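Local atomic coordinates of putative TetR-family transcriptional regulator (Syntrophomonas wolfei subsp. wolfei, PDB entry 3LWJ), a protein that probably binds DNA through an N-terminal helix-turn-helix domain and acts as a TetR-type transcriptional regulator. Residues Y86-E98 and M182-A194. Residues are numbered along the deposited sequence; the frame is centred on the assembly and turned at random.
With EDO (1,2-ethanediol), chain B.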
ATOM      1  N   TYR A  86      20.420 -10.905 -11.710  1.00 24.95           N
ATOM      2  CA  TYR A  86      19.538 -11.641 -10.809  1.00 25.50           C
ATOM      3  C   TYR A  86      19.952 -11.484  -9.354  1.00 25.95           C
ATOM      4  O   TYR A  86      19.104 -11.309  -8.472  1.00 24.49           O
ATOM      5  CB  TYR A  86      19.480 -13.152 -11.133  1.00 26.71           C
ATOM      6  CG  TYR A  86      18.652 -13.909 -10.104  1.00 34.82           C
ATOM      7  CD1 TYR A  86      17.261 -13.813 -10.102  1.00 40.19           C
ATOM      8  CD2 TYR A  86      19.253 -14.633  -9.088  1.00 44.52           C
ATOM      9  CE1 TYR A  86      16.495 -14.462  -9.150  1.00 42.39           C
ATOM     10  CE2 TYR A  86      18.489 -15.286  -8.125  1.00 51.23           C
ATOM     11  CZ  TYR A  86      17.111 -15.197  -8.174  1.00 49.69           C
ATOM     12  OH  TYR A  86      16.353 -15.833  -7.228  1.00 59.88           O
ATOM     13  N   GLU A  87      21.254 -11.587  -9.091  1.00 27.01           N
ATOM     14  CA  GLU A  87      21.750 -11.338  -7.745  1.00 23.33           C
ATOM     15  C   GLU A  87      21.357  -9.948  -7.312  1.00 23.33           C
ATOM     16  O   GLU A  87      20.888  -9.754  -6.176  1.00 24.13           O
ATOM     17  CB  GLU A  87      23.264 -11.491  -7.669  1.00 26.60           C
ATOM     18  CG  GLU A  87      23.781 -11.551  -6.251  1.00 22.01           C
ATOM     19  CD  GLU A  87      23.585 -12.909  -5.588  1.00 32.05           C
ATOM     20  OE1 GLU A  87      23.562 -13.945  -6.272  1.00 27.50           O
ATOM     21  OE2 GLU A  87      23.476 -12.939  -4.360  1.00 28.63           O
ATOM     22  N   ARG A  88      21.527  -8.980  -8.210  1.00 21.96           N
ATOM     23  CA  ARG A  88      21.097  -7.605  -7.945  1.00 22.03           C
ATOM     24  C   ARG A  88      19.584  -7.492  -7.637  1.00 23.90           C
ATOM     25  O   ARG A  88      19.166  -6.759  -6.729  1.00 20.32           O
ATOM     26  CB  ARG A  88      21.397  -6.718  -9.150  1.00 26.13           C
ATOM     27  CG  ARG A  88      22.868  -6.453  -9.472  1.00 23.01           C
ATOM     28  CD  ARG A  88      22.954  -5.521 -10.656  1.00 22.12           C
ATOM     29  NE  ARG A  88      24.324  -5.098 -10.957  1.00 20.84           N
ATOM     30  CZ  ARG A  88      24.629  -4.096 -11.771  1.00 23.62           C
ATOM     31  NH1 ARG A  88      23.678  -3.396 -12.380  1.00 29.09           N
ATOM     32  NH2 ARG A  88      25.896  -3.797 -11.983  1.00 18.52           N
ATOM     33  N   PHE A  89      18.777  -8.216  -8.413  1.00 23.51           N
ATOM     34  CA  PHE A  89      17.319  -8.155  -8.317  1.00 22.82           C
ATOM     35  C   PHE A  89      16.857  -8.490  -6.914  1.00 21.87           C
ATOM     36  O   PHE A  89      16.049  -7.772  -6.328  1.00 24.60           O
ATOM     37  CB  PHE A  89      16.694  -9.126  -9.331  1.00 26.84           C
ATOM     38  CG  PHE A  89      15.212  -9.008  -9.462  1.00 21.14           C
ATOM     39  CD1 PHE A  89      14.644  -7.862  -9.988  1.00 21.42           C
ATOM     40  CD2 PHE A  89      14.381 -10.045  -9.052  1.00 28.98           C
ATOM     41  CE1 PHE A  89      13.287  -7.738 -10.097  1.00 25.39           C
ATOM     42  CE2 PHE A  89      13.005  -9.928  -9.180  1.00 22.53           C
ATOM     43  CZ  PHE A  89      12.461  -8.769  -9.702  1.00 26.61           C
ATOM     44  N   ILE A  90      17.397  -9.565  -6.371  1.00 20.97           N
ATOM     45  CA  ILE A  90      17.068  -9.971  -5.021  1.00 23.63           C
ATOM     46  C   ILE A  90      17.686  -9.071  -3.988  1.00 20.91           C
ATOM     47  O   ILE A  90      16.974  -8.537  -3.125  1.00 19.65           O
ATOM     48  CB  ILE A  90      17.516 -11.388  -4.708  1.00 19.18           C
ATOM     49  CG1 ILE A  90      16.921 -12.356  -5.728  1.00 32.95           C
ATOM     50  CG2 ILE A  90      17.083 -11.737  -3.336  1.00 29.83           C
ATOM     51  CD1 ILE A  90      15.398 -12.206  -5.941  1.00 28.59           C
ATOM     52  N   GLU A  91      19.012  -8.941  -4.022  1.00 21.90           N
ATOM     53  CA  GLU A  91      19.700  -8.282  -2.919  1.00 25.15           C
ATOM     54  C   GLU A  91      19.355  -6.823  -2.808  1.00 22.95           C
ATOM     55  O   GLU A  91      19.416  -6.281  -1.697  1.00 27.27           O
ATOM     56  CB  GLU A  91      21.227  -8.376  -3.028  1.00 26.81           C
ATOM     57  CG  GLU A  91      21.838  -9.546  -2.380  1.00 33.41           C
ATOM     58  CD  GLU A  91      21.362  -9.814  -0.969  1.00 26.64           C
ATOM     59  OE1 GLU A  91      21.510  -8.962  -0.056  1.00 29.18           O
ATOM     60  OE2 GLU A  91      20.861 -10.935  -0.792  1.00 31.04           O
ATOM     61  N   THR A  92      19.040  -6.163  -3.929  1.00 22.59           N
ATOM     62  CA  THR A  92      18.657  -4.754  -3.827  1.00 24.49           C
ATOM     63  C   THR A  92      17.370  -4.579  -2.973  1.00 25.87           C
ATOM     64  O   THR A  92      17.190  -3.557  -2.343  1.00 22.43           O
ATOM     65  CB  THR A  92      18.496  -4.038  -5.175  1.00 24.37           C
ATOM     66  OG1 THR A  92      17.669  -4.806  -6.083  1.00 27.99           O
ATOM     67  CG2 THR A  92      19.885  -3.782  -5.812  1.00 17.72           C
ATOM     68  N   LYS A  93      16.519  -5.598  -2.945  1.00 24.72           N
ATOM     69  CA  LYS A  93      15.275  -5.501  -2.164  1.00 24.01           C
ATOM     70  C   LYS A  93      15.642  -5.581  -0.683  1.00 22.53           C
ATOM     71  O   LYS A  93      15.207  -4.764   0.108  1.00 24.46           O
ATOM     72  CB  LYS A  93      14.293  -6.585  -2.583  1.00 20.02           C
ATOM     73  CG  LYS A  93      13.987  -6.645  -4.066  1.00 20.67           C
ATOM     74  CD  LYS A  93      13.559  -5.322  -4.645  1.00 23.35           C
ATOM     75  CE  LYS A  93      13.531  -5.407  -6.147  1.00 22.20           C
ATOM     76  NZ  LYS A  93      14.888  -5.339  -6.782  1.00 22.94           N
ATOM     77  N   ARG A  94      16.538  -6.495  -0.322  1.00 23.65           N
ATOM     78  CA  ARG A  94      17.045  -6.498   1.042  1.00 23.60           C
ATOM     79  C   ARG A  94      17.698  -5.158   1.429  1.00 24.97           C
ATOM     80  O   ARG A  94      17.371  -4.587   2.479  1.00 24.25           O
ATOM     81  CB  ARG A  94      17.989  -7.665   1.290  1.00 24.15           C
ATOM     82  CG  ARG A  94      18.737  -7.523   2.573  1.00 21.65           C
ATOM     83  CD  ARG A  94      19.197  -8.845   3.202  1.00 23.76           C
ATOM     84  NE  ARG A  94      19.609  -9.878   2.260  1.00 31.68           N
ATOM     85  CZ  ARG A  94      19.327 -11.169   2.400  1.00 29.11           C
ATOM     86  NH1 ARG A  94      18.610 -11.577   3.445  1.00 32.24           N
ATOM     87  NH2 ARG A  94      19.767 -12.060   1.500  1.00 29.23           N
ATOM     88  N   LEU A  95      18.604  -4.651   0.592  1.00 25.51           N
ATOM     89  CA  LEU A  95      19.170  -3.319   0.828  1.00 24.67           C
ATOM     90  C   LEU A  95      18.120  -2.280   1.077  1.00 24.67           C
ATOM     91  O   LEU A  95      18.269  -1.487   2.004  1.00 22.47           O
ATOM     92  CB  LEU A  95      20.013  -2.797  -0.349  1.00 27.79           C
ATOM     93  CG  LEU A  95      21.446  -3.228  -0.408  1.00 30.98           C
ATOM     94  CD1 LEU A  95      22.108  -2.591  -1.629  1.00 23.81           C
ATOM     95  CD2 LEU A  95      22.172  -2.891   0.906  1.00 32.22           C
ATOM     96  N   THR A  96      17.084  -2.232   0.229  1.00 24.12           N
ATOM     97  CA  THR A  96      16.072  -1.205   0.374  1.00 23.45           C
ATOM     98  C   THR A  96      15.395  -1.374   1.715  1.00 20.66           C
ATOM     99  O   THR A  96      15.185  -0.399   2.431  1.00 18.29           O
ATOM    100  CB  THR A  96      14.993  -1.262  -0.733  1.00 26.00           C
ATOM    101  OG1 THR A  96      15.607  -1.099  -2.010  1.00 25.86           O
ATOM    102  CG2 THR A  96      13.951  -0.193  -0.500  1.00 22.89           C
HETATM  103  N   MSE A  97      15.056  -2.613   2.049  1.00 22.32           N
HETATM  104  CA  MSE A  97      14.321  -2.890   3.300  1.00 24.64           C
HETATM  105  C   MSE A  97      15.220  -2.459   4.493  1.00 24.65           C
HETATM  106  O   MSE A  97      14.724  -1.951   5.521  1.00 22.76           O
HETATM  107  CB  MSE A  97      13.881  -4.382   3.433  1.00 21.23           C
HETATM  108  CG  MSE A  97      12.558  -4.936   2.629  1.00 20.31           C
HETATM  109 SE   MSE A  97      11.446  -3.471   1.977  0.75 39.51          SE
HETATM  110  CE  MSE A  97      10.082  -3.440   3.368  1.00 31.16           C
ATOM    111  N   GLU A  98      16.536  -2.625   4.367  1.00 27.00           N
ATOM    112  CA  GLU A  98      17.446  -2.172   5.445  1.00 26.64           C
ATOM    113  C   GLU A  98      17.507  -0.638   5.554  1.00 27.10           C
ATOM    114  O   GLU A  98      17.634  -0.105   6.652  1.00 27.92           O
ATOM    115  CB  GLU A  98      18.876  -2.725   5.294  1.00 28.51           C
ATOM    116  CG  GLU A  98      19.039  -4.272   5.320  1.00 39.52           C
ATOM    117  CD  GLU A  98      18.949  -4.938   6.708  1.00 47.03           C
ATOM    118  OE1 GLU A  98      18.772  -4.222   7.741  1.00 51.01           O
ATOM    119  OE2 GLU A  98      19.067  -6.200   6.750  1.00 45.35           O
HETATM  120  N   MSE A 182       9.451  -9.499   7.520  1.00 21.44           N
HETATM  121  CA  MSE A 182       9.201  -8.539   6.452  1.00 22.49           C
HETATM  122  C   MSE A 182      10.232  -8.685   5.367  1.00 21.91           C
HETATM  123  O   MSE A 182       9.915  -8.713   4.188  1.00 25.81           O
HETATM  124  CB  MSE A 182       9.254  -7.122   6.993  1.00 25.32           C
HETATM  125  CG  MSE A 182       9.358  -6.021   5.951  1.00 27.36           C
HETATM  126 SE   MSE A 182       9.744  -4.246   6.748  0.75 29.26          SE
HETATM  127  CE  MSE A 182      11.591  -4.514   7.288  1.00 30.10           C
ATOM    128  N   ILE A 183      11.488  -8.805   5.780  1.00 25.28           N
ATOM    129  CA  ILE A 183      12.570  -8.956   4.828  1.00 26.33           C
ATOM    130  C   ILE A 183      12.353 -10.274   4.058  1.00 26.62           C
ATOM    131  O   ILE A 183      12.349 -10.266   2.807  1.00 24.56           O
ATOM    132  CB  ILE A 183      13.951  -8.882   5.522  1.00 26.94           C
ATOM    133  CG1 ILE A 183      14.175  -7.462   6.065  1.00 30.81           C
ATOM    134  CG2 ILE A 183      15.068  -9.283   4.560  1.00 22.02           C
ATOM    135  CD1 ILE A 183      15.412  -7.336   7.031  1.00 26.80           C
ATOM    136  N   GLU A 184      12.079 -11.368   4.787  1.00 23.28           N
ATOM    137  CA  GLU A 184      11.877 -12.700   4.150  1.00 24.35           C
ATOM    138  C   GLU A 184      10.729 -12.679   3.140  1.00 25.91           C
ATOM    139  O   GLU A 184      10.861 -13.198   2.041  1.00 24.83           O
ATOM    140  CB  GLU A 184      11.640 -13.810   5.193  1.00 27.99           C
ATOM    141  CG  GLU A 184      11.210 -15.162   4.597  1.00 34.13           C
HETATM  142  N   MSE A 185       9.611 -12.065   3.518  1.00 25.25           N
HETATM  143  CA  MSE A 185       8.452 -11.991   2.626  1.00 24.75           C
HETATM  144  C   MSE A 185       8.827 -11.319   1.327  1.00 24.92           C
HETATM  145  O   MSE A 185       8.479 -11.792   0.241  1.00 29.11           O
HETATM  146  CB  MSE A 185       7.340 -11.176   3.296  1.00 22.29           C
HETATM  147  CG  MSE A 185       6.099 -10.915   2.415  1.00 24.23           C
HETATM  148 SE   MSE A 185       4.863  -9.795   3.359  0.75 36.55          SE
HETATM  149  CE  MSE A 185       4.383 -11.091   4.691  1.00 30.20           C
ATOM    150  N   VAL A 186       9.476 -10.165   1.451  1.00 23.09           N
ATOM    151  CA  VAL A 186       9.796  -9.378   0.309  1.00 22.46           C
ATOM    152  C   VAL A 186      10.756 -10.146  -0.601  1.00 22.46           C
ATOM    153  O   VAL A 186      10.565 -10.183  -1.804  1.00 23.35           O
ATOM    154  CB  VAL A 186      10.331  -8.010   0.722  1.00 24.68           C
ATOM    155  CG1 VAL A 186      10.933  -7.324  -0.435  1.00 13.88           C
ATOM    156  CG2 VAL A 186       9.203  -7.102   1.363  1.00 17.50           C
ATOM    157  N   LEU A 187      11.763 -10.790  -0.040  1.00 23.73           N
ATOM    158  CA  LEU A 187      12.729 -11.551  -0.861  1.00 24.51           C
ATOM    159  C   LEU A 187      12.093 -12.766  -1.496  1.00 21.93           C
ATOM    160  O   LEU A 187      12.371 -13.102  -2.635  1.00 22.73           O
ATOM    161  CB  LEU A 187      13.928 -12.011  -0.021  1.00 23.98           C
ATOM    162  CG  LEU A 187      14.714 -10.913   0.684  1.00 24.63           C
ATOM    163  CD1 LEU A 187      15.846 -11.557   1.566  1.00 18.91           C
ATOM    164  CD2 LEU A 187      15.219  -9.903  -0.302  1.00 30.60           C
ATOM    165  N   SER A 188      11.223 -13.421  -0.757  1.00 22.50           N
ATOM    166  CA  SER A 188      10.539 -14.593  -1.295  1.00 23.05           C
ATOM    167  C   SER A 188       9.690 -14.201  -2.469  1.00 21.80           C
ATOM    168  O   SER A 188       9.732 -14.861  -3.484  1.00 20.76           O
ATOM    169  CB  SER A 188       9.654 -15.261  -0.247  1.00 19.45           C
ATOM    170  OG  SER A 188       9.046 -16.427  -0.808  1.00 20.20           O
ATOM    171  N   PHE A 189       8.900 -13.118  -2.337  1.00 20.15           N
ATOM    172  CA  PHE A 189       8.091 -12.687  -3.469  1.00 19.19           C
ATOM    173  C   PHE A 189       8.926 -12.376  -4.737  1.00 19.08           C
ATOM    174  O   PHE A 189       8.537 -12.744  -5.894  1.00 21.41           O
ATOM    175  CB  PHE A 189       7.265 -11.439  -3.106  1.00 18.63           C
ATOM    176  CG  PHE A 189       6.848 -10.654  -4.315  1.00 25.71           C
ATOM    177  CD1 PHE A 189       5.847 -11.134  -5.132  1.00 28.19           C
ATOM    178  CD2 PHE A 189       7.507  -9.490  -4.685  1.00 21.53           C
ATOM    179  CE1 PHE A 189       5.488 -10.448  -6.276  1.00 22.73           C
ATOM    180  CE2 PHE A 189       7.110  -8.770  -5.812  1.00 29.63           C
ATOM    181  CZ  PHE A 189       6.121  -9.248  -6.607  1.00 22.74           C
ATOM    182  N   HIS A 190      10.035 -11.656  -4.568  1.00 19.52           N
ATOM    183  CA  HIS A 190      10.878 -11.295  -5.738  1.00 24.13           C
ATOM    184  C   HIS A 190      11.520 -12.517  -6.390  1.00 24.08           C
ATOM    185  O   HIS A 190      11.638 -12.583  -7.626  1.00 26.58           O
ATOM    186  CB  HIS A 190      11.918 -10.243  -5.381  1.00 20.61           C
ATOM    187  CG  HIS A 190      11.322  -8.897  -5.147  1.00 25.54           C
ATOM    188  ND1 HIS A 190      10.901  -8.480  -3.902  1.00 21.40           N
ATOM    189  CD2 HIS A 190      11.035  -7.890  -5.996  1.00 22.86           C
ATOM    190  CE1 HIS A 190      10.401  -7.264  -3.996  1.00 28.17           C
ATOM    191  NE2 HIS A 190      10.467  -6.883  -5.254  1.00 22.50           N
ATOM    192  N   LYS A 191      11.841 -13.528  -5.573  1.00 30.37           N
ATOM    193  CA  LYS A 191      12.323 -14.806  -6.092  1.00 28.21           C
ATOM    194  C   LYS A 191      11.273 -15.466  -6.976  1.00 26.25           C
ATOM    195  O   LYS A 191      11.554 -15.853  -8.115  1.00 24.89           O
ATOM    196  CB  LYS A 191      12.755 -15.757  -4.976  1.00 30.89           C
ATOM    197  CG  LYS A 191      13.081 -17.215  -5.476  1.00 40.90           C
ATOM    198  CD  LYS A 191      12.881 -18.310  -4.379  1.00 53.15           C
ATOM    199  CE  LYS A 191      11.410 -18.451  -3.874  1.00 55.55           C
ATOM    200  NZ  LYS A 191      10.409 -18.895  -4.895  1.00 46.25           N
ATOM    201  N   THR A 192      10.070 -15.595  -6.448  1.00 23.56           N
ATOM    202  CA  THR A 192       8.974 -16.177  -7.228  1.00 25.08           C
ATOM    203  C   THR A 192       8.648 -15.364  -8.480  1.00 22.23           C
ATOM    204  O   THR A 192       8.356 -15.931  -9.543  1.00 23.43           O
ATOM    205  CB  THR A 192       7.717 -16.311  -6.400  1.00 24.27           C
ATOM    206  OG1 THR A 192       7.981 -17.156  -5.274  1.00 25.61           O
ATOM    207  CG2 THR A 192       6.602 -16.924  -7.201  1.00 21.67           C
ATOM    208  N   LEU A 193       8.665 -14.045  -8.361  1.00 21.67           N
ATOM    209  CA  LEU A 193       8.428 -13.169  -9.526  1.00 19.00           C
ATOM    210  C   LEU A 193       9.438 -13.424 -10.649  1.00 22.64           C
ATOM    211  O   LEU A 193       9.082 -13.456 -11.857  1.00 23.21           O
ATOM    212  CB  LEU A 193       8.454 -11.675  -9.105  1.00 16.71           C
ATOM    213  CG  LEU A 193       8.487 -10.571 -10.165  1.00 22.73           C
ATOM    214  CD1 LEU A 193       7.288 -10.743 -11.059  1.00 23.01           C
ATOM    215  CD2 LEU A 193       8.560  -9.102  -9.527  1.00 15.98           C
ATOM    216  N   ALA A 194      10.690 -13.587 -10.238  1.00 22.86           N
ATOM    217  CA  ALA A 194      11.815 -13.897 -11.116  1.00 24.96           C
ATOM    218  C   ALA A 194      11.671 -15.242 -11.837  1.00 26.38           C
ATOM    219  O   ALA A 194      11.786 -15.320 -13.069  1.00 27.62           O
ATOM    220  CB  ALA A 194      13.109 -13.883 -10.296  1.00 21.65           C
TER
HETATM  221  C1  EDO B 202      15.073  -1.786  -9.383  1.00 51.58           C
HETATM  222  O1  EDO B 202      16.308  -1.536  -8.661  1.00 49.10           O
HETATM  223  C2  EDO B 202      14.289  -3.079  -9.132  1.00 47.90           C
HETATM  224  O2  EDO B 202      14.972  -4.294  -9.493  1.00 48.90           O
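Lys93 lays its aliphatic chain across one face of the His190 imidazole, CG 3.5 Å from the ring centroid and almost on the ring normal; Phe189 covers the opposite face. Bends at chi2 (-52°) and chi4 (-77°) carry the lysine over the ring and turn Lys93 NZ back to Phe89 O, met on a lone pair at 2.7 Å, and to Thr92 OG1. His190 ND1 donates to Val186 O at 2.7 Å, which fixes the rotation of the ring, whereas buried NE2 has no partner in the model. Replaced by alanine, Lys93 would probably leave that face of His190 without its cover and Phe89 O without the ammonium donor. The edge of His190 points toward the face of Phe89 in an offset T-shaped pair, planes at 75°. Farther along, Leu187 CD1 sits over one face of the Arg94 guanidinium, 3.3 Å from Arg94 NH1, while Glu91 takes NE and NH2 side-on in a two-pronged salt bridge. CE of selenomethionine Met97 meets SE of selenomethionine Met182 at 3.5 Å, beside Ser167 of helix 153-173. At the other end Ala194 CB abuts the Tyr86 ring edge. These antiparallel helices pack within the all-helical C-terminal domain characteristic of TetR-family regulators, beside the second subunit.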